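Side-chain contacts in lipoprotein (Burkholderia cenocepacia, PDB 4QHQ), which binds methionine and probably serves as the substrate-binding lipoprotein of an ABC transporter that takes up this amino acid: residues N110-R113 with A114-L118; Q56-P59 with Y60-S63. One frame throughout, in Å; residues are numbered along the deposited sequence.

Contact 1 of 2, residues N110-R113 with A114-L118; sequences NENR and ALLLL. With MET (methionine), chain B.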
ATOM      1  N   ASN A 110       7.957   1.449  -0.685  1.00 10.54           N
ATOM      2  CA  ASN A 110       7.498   0.995   0.623  1.00  9.45           C
ATOM      3  C   ASN A 110       8.627   0.710   1.611  1.00 10.19           C
ATOM      4  O   ASN A 110       8.428   0.847   2.821  1.00 10.94           O
ATOM      5  CB  ASN A 110       6.550  -0.188   0.482  1.00 12.29           C
ATOM      6  CG  ASN A 110       5.233   0.217  -0.127  1.00  9.26           C
ATOM      7  OD1 ASN A 110       4.441   0.945   0.495  1.00 10.04           O
ATOM      8  ND2 ASN A 110       5.001  -0.220  -1.356  1.00 10.27           N
ATOM      9  N   GLU A 111       9.811   0.363   1.117  1.00 10.25           N
ATOM     10  CA  GLU A 111      10.963   0.227   1.992  1.00 10.82           C
ATOM     11  C   GLU A 111      11.281   1.607   2.562  1.00 13.85           C
ATOM     12  O   GLU A 111      11.471   1.768   3.766  1.00 13.97           O
ATOM     13  CB  GLU A 111      12.189  -0.331   1.263  1.00 11.82           C
ATOM     14  CG  GLU A 111      13.410  -0.276   2.161  1.00 14.18           C
ATOM     15  CD  GLU A 111      14.508  -1.250   1.812  1.00 17.68           C
ATOM     16  OE1 GLU A 111      14.442  -1.966   0.798  1.00 19.07           O
ATOM     17  OE2 GLU A 111      15.476  -1.306   2.598  1.00 19.05           O
ATOM     18  N   ASN A 112      11.324   2.604   1.688  1.00 13.70           N
ATOM     19  CA  ASN A 112      11.557   3.975   2.104  1.00 12.34           C
ATOM     20  C   ASN A 112      10.530   4.414   3.141  1.00 13.16           C
ATOM     21  O   ASN A 112      10.879   4.975   4.189  1.00 15.00           O
ATOM     22  CB  ASN A 112      11.531   4.904   0.896  1.00 15.05           C
ATOM     23  CG  ASN A 112      11.828   6.336   1.263  1.00 16.07           C
ATOM     24  OD1 ASN A 112      12.940   6.658   1.668  1.00 21.07           O
ATOM     25  ND2 ASN A 112      10.836   7.207   1.110  1.00 18.36           N
ATOM     26  N   ARG A 113       9.273   4.116   2.859  1.00 11.00           N
ATOM     27  CA  ARG A 113       8.176   4.433   3.748  1.00 11.74           C
ATOM     28  C   ARG A 113       8.359   3.805   5.131  1.00 10.98           C
ATOM     29  O   ARG A 113       8.171   4.464   6.167  1.00 11.85           O
ATOM     30  CB  ARG A 113       6.893   3.911   3.122  1.00 12.47           C
ATOM     31  CG  ARG A 113       5.642   4.129   3.948  1.00 11.21           C
ATOM     32  CD  ARG A 113       4.484   3.497   3.217  1.00  9.51           C
ATOM     33  NE  ARG A 113       3.203   3.859   3.801  1.00 10.74           N
ATOM     34  CZ  ARG A 113       2.040   3.398   3.366  1.00  9.63           C
ATOM     35  NH1 ARG A 113       2.016   2.527   2.358  1.00  8.87           N
ATOM     36  NH2 ARG A 113       0.910   3.797   3.934  1.00  9.88           N
ATOM     37  N   ALA A 114       8.705   2.522   5.149  1.00 10.58           N
ATOM     38  CA  ALA A 114       8.934   1.804   6.409  1.00 10.30           C
ATOM     39  C   ALA A 114      10.086   2.394   7.211  1.00 14.54           C
ATOM     40  O   ALA A 114       9.986   2.531   8.424  1.00 14.17           O
ATOM     41  CB  ALA A 114       9.196   0.337   6.129  1.00 13.65           C
ATOM     42  N   LEU A 115      11.179   2.728   6.532  1.00 15.04           N
ATOM     43  CA  LEU A 115      12.351   3.256   7.215  1.00 17.97           C
ATOM     44  C   LEU A 115      12.063   4.648   7.771  1.00 15.66           C
ATOM     45  O   LEU A 115      12.561   5.012   8.841  1.00 19.51           O
ATOM     46  CB  LEU A 115      13.556   3.270   6.273  1.00 17.35           C
ATOM     47  CG  LEU A 115      14.057   1.874   5.903  1.00 14.04           C
ATOM     48  CD1 LEU A 115      15.251   1.956   4.973  1.00 17.62           C
ATOM     49  CD2 LEU A 115      14.416   1.095   7.160  1.00 19.79           C
ATOM     50  N   LEU A 116      11.251   5.419   7.050  1.00 15.31           N
ATOM     51  CA  LEU A 116      10.841   6.733   7.539  1.00 16.54           C
ATOM     52  C   LEU A 116       9.989   6.605   8.799  1.00 17.89           C
ATOM     53  O   LEU A 116      10.154   7.382   9.744  1.00 19.15           O
ATOM     54  CB  LEU A 116      10.072   7.506   6.471  1.00 19.27           C
ATOM     55  CG  LEU A 116      10.879   8.007   5.278  1.00 20.44           C
ATOM     56  CD1 LEU A 116       9.961   8.657   4.255  1.00 26.77           C
ATOM     57  CD2 LEU A 116      11.939   8.982   5.737  1.00 25.75           C
ATOM     58  N   LEU A 117       9.084   5.631   8.824  1.00 14.82           N
ATOM     59  CA  LEU A 117       8.271   5.409  10.014  1.00 15.56           C
ATOM     60  C   LEU A 117       9.160   5.038  11.191  1.00 17.07           C
ATOM     61  O   LEU A 117       9.001   5.573  12.296  1.00 18.57           O
ATOM     62  CB  LEU A 117       7.235   4.316   9.787  1.00 14.35           C
ATOM     63  CG  LEU A 117       6.366   3.992  11.004  1.00 14.18           C
ATOM     64  CD1 LEU A 117       5.589   5.212  11.484  1.00 18.69           C
ATOM     65  CD2 LEU A 117       5.430   2.847  10.714  1.00 12.90           C
ATOM     66  N   LEU A 118      10.111   4.136  10.964  1.00 14.35           N
ATOM     67  CA  LEU A 118      11.048   3.761  12.032  1.00 16.51           C
ATOM     68  C   LEU A 118      11.868   4.958  12.498  1.00 17.75           C
ATOM     69  O   LEU A 118      12.176   5.081  13.688  1.00 20.65           O
ATOM     70  CB  LEU A 118      11.965   2.617  11.583  1.00 15.87           C
ATOM     71  CG  LEU A 118      11.313   1.257  11.346  1.00 16.04           C
ATOM     72  CD1 LEU A 118      12.342   0.237  10.893  1.00 18.98           C
ATOM     73  CD2 LEU A 118      10.571   0.768  12.590  1.00 17.80           C
TER
HETATM   74  N   MET B 301      -2.409  -0.641  -0.285  1.00  8.79           N
HETATM   75  CA  MET B 301      -0.967  -0.486  -0.088  1.00 10.21           C
HETATM   76  C   MET B 301      -0.674   0.583   0.942  1.00  9.31           C
HETATM   77  O   MET B 301      -1.339   1.612   0.936  1.00 11.74           O
HETATM   78  CB  MET B 301      -0.305  -0.139  -1.427  1.00  8.69           C
HETATM   79  CG  MET B 301       1.227   0.003  -1.352  1.00 10.33           C
HETATM   80  SD  MET B 301       1.948   0.472  -2.940  1.00  8.99           S
HETATM   81  CE  MET B 301       1.646  -1.001  -3.921  1.00  9.85           C
HETATM   82  OXT MET B 301       0.208   0.421   1.803  1.00  9.38           O
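Asn110 and Ala114 meet one turn apart on helix 108-120, where Ala114 N donates to Asn110 O and the methyl CB of Ala114 rests 3.4 Å from the same oxygen. Three more backbone bonds of this i to i+4 kind follow, from Leu115, Leu116 and Leu117 to Glu111, Asn112 and Arg113.

Arg113 reaches from the helix to the ligand carboxylate. Its CB lies against the backbone N of Ala114, and CG, set opposite the backbone N (chi1 178°), is already farther from that atom. An almost fully extended chain then carries the guanidinium away from the helix. NH2 forms a salt bridge with Glu191 OE1. NH1 ends the path: it donates to OXT of the bound methionine at 2.8 Å, with a bent N-H...O angle of 139°, and more weakly to Asn110 OD1 at 3.4 Å. The carboxylate carbon of the ligand and Asn110 OD1 both lie at the guanidinium edge, in its plane. Asn110 ND2, whose strongest partner is Asp107 OD2, approaches the ligand SD to 3.5 Å.

Other faces are built from pairs four residues apart. Glu111 and Leu115 run side by side, with CG of the glutamate 4.0 Å from CD1 of the leucine. Asn112 and Leu116 cross at a slant, bringing ND2 of Asn112 to 3.6 Å from Leu116 CD1, while Asn112 OD1 accepts from Ala137 N. Ala114 and Leu118 pack on strands 101-105 and 168-171. A helix seated on a sheet, with its first turns presenting an arginine to the ligand carboxylate, is in keeping with the ligand cleft of amino-acid-binding members of the periplasmic binding protein fold.

Contact 2 of 2, residues Q56-P59 with Y60-S63; sequences QHQP and YLDS. With MET (methionine), chain B.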
ATOM      1  N   GLN A  56      -2.213   0.654  -5.614  1.00  8.45           N
ATOM      2  CA  GLN A  56      -0.955   1.317  -5.273  1.00  9.01           C
ATOM      3  C   GLN A  56      -1.117   2.768  -4.878  1.00  8.96           C
ATOM      4  O   GLN A  56      -2.146   3.385  -5.124  1.00  8.81           O
ATOM      5  CB  GLN A  56      -0.009   1.251  -6.476  1.00  8.26           C
ATOM      6  CG  GLN A  56      -0.346   2.250  -7.580  1.00  9.43           C
ATOM      7  CD  GLN A  56       0.249   1.858  -8.912  1.00  9.80           C
ATOM      8  OE1 GLN A  56       1.462   1.686  -9.040  1.00 10.86           O
ATOM      9  NE2 GLN A  56      -0.614   1.711  -9.925  1.00 10.25           N
ATOM     10  N   HIS A  57      -0.076   3.315  -4.253  1.00  8.67           N
ATOM     11  CA  HIS A  57       0.004   4.756  -4.013  1.00  8.42           C
ATOM     12  C   HIS A  57       0.903   5.428  -5.065  1.00  9.55           C
ATOM     13  O   HIS A  57       1.543   4.749  -5.869  1.00 10.11           O
ATOM     14  CB  HIS A  57       0.442   5.052  -2.567  1.00  8.90           C
ATOM     15  CG  HIS A  57       1.634   4.268  -2.106  1.00  9.28           C
ATOM     16  ND1 HIS A  57       2.868   4.369  -2.711  1.00  9.88           N
ATOM     17  CD2 HIS A  57       1.781   3.405  -1.076  1.00 11.35           C
ATOM     18  CE1 HIS A  57       3.728   3.587  -2.074  1.00  9.19           C
ATOM     19  NE2 HIS A  57       3.095   3.003  -1.065  1.00 10.10           N
ATOM     20  N   GLN A  58       0.914   6.756  -5.085  1.00  8.88           N
ATOM     21  CA  GLN A  58       1.699   7.482  -6.074  1.00 10.54           C
ATOM     22  C   GLN A  58       3.216   7.241  -5.995  1.00 11.07           C
ATOM     23  O   GLN A  58       3.866   7.102  -7.036  1.00 11.79           O
ATOM     24  CB  GLN A  58       1.369   8.980  -6.080  1.00 11.49           C
ATOM     25  CG  GLN A  58       1.966   9.719  -7.278  1.00 13.44           C
ATOM     26  CD  GLN A  58       1.277   9.398  -8.586  1.00 17.26           C
ATOM     27  OE1 GLN A  58       0.058   9.511  -8.701  1.00 19.93           O
ATOM     28  NE2 GLN A  58       2.060   8.994  -9.582  1.00 17.40           N
ATOM     29  N   PRO A  59       3.792   7.174  -4.780  1.00 10.32           N
ATOM     30  CA  PRO A  59       5.229   6.869  -4.730  1.00 11.38           C
ATOM     31  C   PRO A  59       5.542   5.512  -5.369  1.00  9.51           C
ATOM     32  O   PRO A  59       6.555   5.386  -6.063  1.00 12.45           O
ATOM     33  CB  PRO A  59       5.532   6.894  -3.227  1.00 12.93           C
ATOM     34  CG  PRO A  59       4.585   7.944  -2.721  1.00 12.72           C
ATOM     35  CD  PRO A  59       3.300   7.650  -3.474  1.00 11.16           C
ATOM     36  N   TYR A  60       4.674   4.529  -5.185  1.00  9.20           N
ATOM     37  CA  TYR A  60       4.894   3.236  -5.829  1.00  9.12           C
ATOM     38  C   TYR A  60       4.811   3.349  -7.365  1.00  9.55           C
ATOM     39  O   TYR A  60       5.671   2.825  -8.077  1.00 12.36           O
ATOM     40  CB  TYR A  60       3.900   2.188  -5.317  1.00  8.84           C
ATOM     41  CG  TYR A  60       4.210   0.794  -5.795  1.00  8.03           C
ATOM     42  CD1 TYR A  60       3.672   0.296  -6.980  1.00  9.56           C
ATOM     43  CD2 TYR A  60       5.021  -0.036  -5.052  1.00  8.52           C
ATOM     44  CE1 TYR A  60       3.963  -0.995  -7.406  1.00 10.39           C
ATOM     45  CE2 TYR A  60       5.326  -1.326  -5.471  1.00  8.88           C
ATOM     46  CZ  TYR A  60       4.788  -1.800  -6.657  1.00  9.55           C
ATOM     47  OH  TYR A  60       5.095  -3.073  -7.063  1.00 14.71           O
ATOM     48  N   LEU A  61       3.785   4.028  -7.869  1.00  8.70           N
ATOM     49  CA  LEU A  61       3.632   4.216  -9.310  1.00  9.37           C
ATOM     50  C   LEU A  61       4.840   4.961  -9.872  1.00 11.33           C
ATOM     51  O   LEU A  61       5.363   4.611 -10.932  1.00 12.92           O
ATOM     52  CB  LEU A  61       2.348   4.985  -9.599  1.00 10.97           C
ATOM     53  CG  LEU A  61       2.036   5.280 -11.064  1.00 12.17           C
ATOM     54  CD1 LEU A  61       2.100   3.999 -11.869  1.00 13.10           C
ATOM     55  CD2 LEU A  61       0.657   5.909 -11.147  1.00 17.13           C
ATOM     56  N   ASP A  62       5.297   5.989  -9.157  1.00 10.87           N
ATOM     57  CA  ASP A  62       6.465   6.757  -9.604  1.00 12.57           C
ATOM     58  C   ASP A  62       7.710   5.874  -9.717  1.00 14.59           C
ATOM     59  O   ASP A  62       8.485   5.991 -10.676  1.00 14.80           O
ATOM     60  CB  ASP A  62       6.762   7.912  -8.639  1.00 17.81           C
ATOM     61  CG  ASP A  62       5.768   9.054  -8.763  1.00 18.93           C
ATOM     62  OD1 ASP A  62       4.982   9.064  -9.735  1.00 19.72           O
ATOM     63  OD2 ASP A  62       5.780   9.941  -7.882  1.00 25.47           O
ATOM     64  N   SER A  63       7.897   5.000  -8.733  1.00 12.46           N
ATOM     65  CA  SER A  63       9.015   4.063  -8.738  1.00 13.03           C
ATOM     66  C   SER A  63       8.910   3.126  -9.935  1.00 12.23           C
ATOM     67  O   SER A  63       9.892   2.876 -10.629  1.00 14.25           O
ATOM     68  CB  SER A  63       9.015   3.257  -7.440  1.00 15.85           C
ATOM     69  OG  SER A  63      10.022   2.262  -7.460  1.00 17.54           O
TER
HETATM   70  N   MET B 301      -2.409  -0.641  -0.285  1.00  8.79           N
HETATM   71  CA  MET B 301      -0.967  -0.486  -0.088  1.00 10.21           C
HETATM   72  C   MET B 301      -0.674   0.583   0.942  1.00  9.31           C
HETATM   73  O   MET B 301      -1.339   1.612   0.936  1.00 11.74           O
HETATM   74  CB  MET B 301      -0.305  -0.139  -1.427  1.00  8.69           C
HETATM   75  CG  MET B 301       1.227   0.003  -1.352  1.00 10.33           C
HETATM   76  SD  MET B 301       1.948   0.472  -2.940  1.00  8.99           S
HETATM   77  CE  MET B 301       1.646  -1.001  -3.921  1.00  9.85           C
HETATM   78  OXT MET B 301       0.208   0.421   1.803  1.00  9.38           O
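His57 and Tyr60 meet in a side-chain N-cap: His57 stands just before helix 58-68, at the end of strand 52-57, and its ND1 accepts from Tyr60 N at 3.1 Å. The donor lies 18° out of the imidazole plane. With chi1 at 48°, CG sits between the backbone N and the carbonyl carbon, which turns the ring edge toward the first helical turn. Because ND1 is the acceptor here, NE2 is probably the protonated nitrogen, in keeping with its hydrogen bond to Asn110 OD1.

Among the other polar contacts, His57 O receives Leu61 N, and Gln58 is tied twice to Asp62. Its carbonyl oxygen takes Asp62 N, while its chain, bent at chi2, brings NE2 within 2.9 Å of Asp62 OD1. That N-H lies in the amide plane but reaches the carboxylate from above, 45° out of plane.

Nonpolar and aromatic contacts gather round the ligand's thioether. SD lies over one face of the His57 ring, and CE sits 3.6 Å above the Tyr60 ring, offset toward its rim, a CH-pi arrangement. Gln56 crosses Tyr60 at about a right angle, and its amide also reaches Leu61 CB. Gln56 OE1, which accepts from Asn42 ND2, lies in the plane of the Tyr60 ring at its edge, 3.3 Å from CD1.

How the contacts relate
Two helices, each set against a different sheet, reach one ligand, as expected of a bilobed binding protein. Contact 2 spans the end of strand 52-57 of the six-stranded sheet and the start of helix 58-68, whereas contact 1 lies on a helix packed against the five-stranded sheet; their centres are 14 Å apart. Both touch the bound methionine, its thioether mainly through contact 2 and its carboxylate through contact 1. Asn199 OD1, outside both contacts, also hydrogen-bonds the ligand. The contacts join directly where Asn110 OD1 and His57 NE2 are 2.9 Å apart, while Arg113 NH1 packs 3.6 Å from His57 CD2. These links across the cleft are consistent with a closed, ligand-bound state.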